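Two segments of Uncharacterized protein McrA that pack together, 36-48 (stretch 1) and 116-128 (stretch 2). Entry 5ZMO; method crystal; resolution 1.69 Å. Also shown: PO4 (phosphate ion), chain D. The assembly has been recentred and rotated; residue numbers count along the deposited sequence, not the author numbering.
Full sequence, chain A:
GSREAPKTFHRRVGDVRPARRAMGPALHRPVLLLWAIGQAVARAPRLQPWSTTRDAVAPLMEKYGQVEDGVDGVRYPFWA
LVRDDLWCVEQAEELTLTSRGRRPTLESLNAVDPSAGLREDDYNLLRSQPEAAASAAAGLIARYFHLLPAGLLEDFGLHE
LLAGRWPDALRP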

# COMPACT_ATOMS: atom_id res chain seq x y z
N ALA A 36 2.43 2.57 -3.28
CA ALA A 36 3.88 2.47 -2.90
C ALA A 36 4.81 2.14 -4.09
O ALA A 36 5.94 2.63 -4.18
N ILE A 37 4.32 1.34 -5.06
CA ILE A 37 5.12 1.03 -6.24
C ILE A 37 5.28 2.28 -7.05
O ILE A 37 6.38 2.60 -7.57
N GLY A 38 4.18 2.99 -7.25
CA GLY A 38 4.24 4.32 -7.93
C GLY A 38 5.19 5.31 -7.26
O GLY A 38 5.99 6.02 -7.95
N GLN A 39 5.16 5.32 -5.94
CA GLN A 39 6.11 6.18 -5.17
C GLN A 39 7.57 5.76 -5.44
O GLN A 39 8.46 6.64 -5.65
N ALA A 40 7.87 4.46 -5.46
CA ALA A 40 9.27 4.01 -5.67
C ALA A 40 9.73 4.44 -7.07
O ALA A 40 10.81 4.94 -7.27
N VAL A 41 8.88 4.20 -8.04
CA VAL A 41 9.13 4.60 -9.41
C VAL A 41 9.35 6.10 -9.56
O VAL A 41 10.21 6.51 -10.36
N ALA A 42 8.64 6.95 -8.82
CA ALA A 42 8.90 8.37 -8.84
C ALA A 42 10.11 8.77 -7.95
O ALA A 42 10.37 9.93 -7.82
N ARG A 43 10.76 7.80 -7.28
CA ARG A 43 11.94 8.05 -6.39
C ARG A 43 11.57 8.92 -5.24
O ARG A 43 12.39 9.73 -4.74
N ALA A 44 10.35 8.80 -4.77
CA ALA A 44 10.02 9.47 -3.54
C ALA A 44 10.77 8.73 -2.43
O ALA A 44 11.17 7.57 -2.62
N PRO A 45 10.90 9.37 -1.25
CA PRO A 45 11.60 8.70 -0.17
C PRO A 45 10.94 7.38 0.15
O PRO A 45 9.70 7.29 0.10
N ARG A 46 11.72 6.38 0.51
CA ARG A 46 11.15 5.04 0.83
C ARG A 46 10.25 5.05 2.06
O ARG A 46 9.16 4.44 2.02
N LEU A 47 10.71 5.67 3.14
CA LEU A 47 9.92 5.85 4.36
C LEU A 47 9.26 7.21 4.33
O LEU A 47 9.91 8.25 4.08
N GLN A 48 7.94 7.21 4.51
CA GLN A 48 7.16 8.43 4.47
C GLN A 48 6.29 8.47 5.68
O GLN A 48 5.79 7.43 6.07
N ALA A 116 6.87 5.02 7.39
CA ALA A 116 6.75 3.69 6.95
C ALA A 116 6.86 3.65 5.46
O ALA A 116 6.73 4.68 4.80
N GLY A 117 7.08 2.42 4.99
CA GLY A 117 7.09 2.13 3.56
C GLY A 117 7.65 0.77 3.24
O GLY A 117 7.70 -0.14 4.08
N LEU A 118 8.00 0.58 1.97
CA LEU A 118 8.48 -0.72 1.49
C LEU A 118 9.80 -1.07 2.23
O LEU A 118 10.52 -0.19 2.69
N ARG A 119 10.06 -2.35 2.32
CA ARG A 119 11.40 -2.86 2.70
C ARG A 119 12.51 -2.30 1.76
O ARG A 119 12.25 -2.05 0.59
N GLU A 120 13.72 -2.13 2.28
CA GLU A 120 14.80 -1.51 1.47
C GLU A 120 15.11 -2.33 0.22
O GLU A 120 15.29 -1.76 -0.88
N ASP A 121 15.23 -3.63 0.39
CA ASP A 121 15.54 -4.52 -0.75
C ASP A 121 14.48 -4.44 -1.85
O ASP A 121 14.77 -4.35 -3.02
N ASP A 122 13.21 -4.40 -1.45
CA ASP A 122 12.12 -4.22 -2.42
C ASP A 122 12.14 -2.87 -3.10
O ASP A 122 11.97 -2.80 -4.32
N TYR A 123 12.26 -1.79 -2.33
CA TYR A 123 12.33 -0.46 -2.87
C TYR A 123 13.51 -0.36 -3.87
O TYR A 123 13.37 0.21 -4.99
N ASN A 124 14.67 -0.84 -3.42
CA ASN A 124 15.86 -0.82 -4.35
C ASN A 124 15.61 -1.63 -5.62
O ASN A 124 16.06 -1.20 -6.69
N LEU A 125 14.94 -2.80 -5.53
CA LEU A 125 14.59 -3.57 -6.74
C LEU A 125 13.69 -2.76 -7.70
O LEU A 125 13.94 -2.71 -8.91
N LEU A 126 12.60 -2.16 -7.16
CA LEU A 126 11.72 -1.33 -7.95
C LEU A 126 12.43 -0.21 -8.70
O LEU A 126 12.07 0.10 -9.82
N ARG A 127 13.37 0.46 -8.04
CA ARG A 127 14.03 1.59 -8.70
C ARG A 127 15.02 1.10 -9.76
O ARG A 127 15.18 1.73 -10.84
N SER A 128 15.73 0.03 -9.41
CA SER A 128 16.74 -0.58 -10.30
C SER A 128 16.22 -1.41 -11.46
O SER A 128 16.88 -1.47 -12.52

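Where two helices cross at a steep angle, a small residue on one often lets larger neighbours on the other close in, and this contact is a clear example. The axes of helices 36-41 and 120-128 approach to 9.0 Å at 60°. Ala-40 points toward the second stretch, its CB 3.8 Å from Leu-126 CB and 3.9 Å from Tyr-123 CD1. Around it, Ala-36 CB meets Leu-118 CG (m, t) at 4.0 Å, and Ile-37 CG1 (m, t) lies 4.1 Å from Leu-126 CD2.

Tyr-123, with chi1 t, carries the packing outward. One ring face receives Arg-46 CB, 3.7 Å from the ring centroid, while its OH donates a very short hydrogen bond to Ala-44 O (2.5 Å), tying the ring to the loop after the first helix.

Arg-46 extends through t, t and p chi angles, so that NH2 donates to Leu-118 O at 2.9 Å. Its backbone takes part as well: one water donates to Arg-46 O (2.7 Å) and accepts from Leu-118 N (2.8 Å). At the edge, Arg-46 NE makes a weak hydrogen bond to phosphate O1 (3.4 Å), the ion probably coming from the crystallisation liquor, and Arg-43 NH1 bonds weakly to Arg-127 O (3.2 Å).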

# COMPACT_ATOMS: atom_id res chain seq x y z
CB ALA A 36 4.08 1.47 -1.80
CB ILE A 37 4.53 -0.14 -7.05
CG1 ILE A 37 4.65 -1.45 -6.26
CG2 ILE A 37 5.24 -0.24 -8.40
CD1 ILE A 37 3.71 -2.55 -6.75
CB GLN A 39 5.78 6.19 -3.64
CG GLN A 39 4.42 6.81 -3.32
CD GLN A 39 4.40 8.27 -3.70
OE1 GLN A 39 3.76 8.68 -4.70
NE2 GLN A 39 5.13 9.07 -2.94
CB ALA A 40 9.35 2.54 -5.51
CB VAL A 41 8.00 4.01 -10.33
CG1 VAL A 41 7.90 4.71 -11.69
CG2 VAL A 41 8.24 2.50 -10.45
CB ALA A 42 7.69 9.15 -8.42
CB ARG A 43 13.10 8.72 -7.15
CG ARG A 43 13.37 8.21 -8.53
CD ARG A 43 14.04 6.89 -8.44
NE ARG A 43 14.06 6.27 -9.76
CZ ARG A 43 14.90 5.31 -10.13
NH1 ARG A 43 14.81 4.82 -11.36
NH2 ARG A 43 15.85 4.86 -9.29
CB ALA A 44 8.51 9.50 -3.29
CB PRO A 45 11.46 9.70 1.00
CG PRO A 45 11.32 11.05 0.34
CD PRO A 45 10.44 10.71 -0.85
CB ARG A 46 12.25 4.03 1.07
CG ARG A 46 11.80 2.66 1.53
CD ARG A 46 12.96 1.63 1.56
NE ARG A 46 13.83 1.93 2.69
CZ ARG A 46 13.67 1.50 3.95
NH1 ARG A 46 14.57 1.87 4.87
NH2 ARG A 46 12.70 0.67 4.33
CB LEU A 47 10.80 5.66 5.60
CG LEU A 47 11.44 4.26 5.68
CD1 LEU A 47 12.36 4.30 6.92
CD2 LEU A 47 10.44 3.13 5.76
CB GLN A 48 6.32 8.46 3.19
CG GLN A 48 7.20 8.49 1.93
CD GLN A 48 6.50 9.09 0.72
OE1 GLN A 48 6.31 10.31 0.65
NE2 GLN A 48 6.16 8.24 -0.26
CB ALA A 116 5.40 3.10 7.34
CB LEU A 118 8.76 -0.67 -0.02
CG LEU A 118 7.48 -0.46 -0.85
CD1 LEU A 118 7.88 -0.17 -2.29
CD2 LEU A 118 6.51 -1.60 -0.84
CB ARG A 119 11.40 -4.34 2.65
CG ARG A 119 10.66 -4.99 3.81
CD ARG A 119 9.95 -6.24 3.37
NE ARG A 119 10.61 -7.52 3.62
CZ ARG A 119 11.45 -8.16 2.81
NH1 ARG A 119 11.93 -9.33 3.19
NH2 ARG A 119 11.87 -7.65 1.66
CB GLU A 120 16.11 -1.25 2.27
CG GLU A 120 17.13 -0.47 1.43
CD GLU A 120 18.51 -0.28 2.07
OE1 GLU A 120 18.58 -0.28 3.33
OE2 GLU A 120 19.51 -0.14 1.28
CB ASP A 121 15.78 -5.95 -0.30
CG ASP A 121 14.61 -6.58 0.50
OD1 ASP A 121 13.58 -5.93 0.79
OD2 ASP A 121 14.71 -7.79 0.83
CB ASP A 122 10.77 -4.50 -1.76
CG ASP A 122 10.67 -5.87 -1.19
OD1 ASP A 122 11.30 -6.82 -1.77
OD2 ASP A 122 9.86 -6.07 -0.22
CB TYR A 123 12.52 0.56 -1.75
CG TYR A 123 12.68 1.98 -2.16
CD1 TYR A 123 11.60 2.79 -2.32
CD2 TYR A 123 13.94 2.55 -2.33
CE1 TYR A 123 11.70 4.16 -2.65
CE2 TYR A 123 14.07 3.87 -2.74
CZ TYR A 123 12.96 4.69 -2.89
OH TYR A 123 13.02 6.05 -3.28
CB ASN A 124 17.17 -1.22 -3.71
CG ASN A 124 17.60 -0.29 -2.59
OD1 ASN A 124 18.30 -0.72 -1.65
ND2 ASN A 124 17.16 0.94 -2.63
CB LEU A 125 13.90 -4.90 -6.37
CG LEU A 125 13.23 -5.68 -7.49
CD1 LEU A 125 14.28 -6.18 -8.45
CD2 LEU A 125 12.44 -6.83 -6.94
CB LEU A 126 10.57 -0.74 -7.07
CG LEU A 126 9.40 -1.67 -6.79
CD1 LEU A 126 9.62 -3.15 -6.85
CD2 LEU A 126 8.65 -1.28 -5.52
CB ARG A 127 14.89 2.35 -7.71
CG ARG A 127 14.25 2.74 -6.41
CD ARG A 127 15.42 2.68 -5.41
NE ARG A 127 15.96 4.00 -5.28
CZ ARG A 127 17.08 4.35 -4.70
NH1 ARG A 127 17.28 5.65 -4.65
NH2 ARG A 127 17.92 3.49 -4.10
CB SER A 128 17.74 -1.36 -9.49
OG SER A 128 17.27 -2.62 -9.06
P PO4 D . 17.33 3.48 0.35
O1 PO4 D . 16.39 3.84 1.51
O2 PO4 D . 18.44 2.70 1.05
O3 PO4 D . 17.91 4.65 -0.53
O4 PO4 D . 16.60 2.52 -0.56
O HOH W 1 7.99 2.80 0.29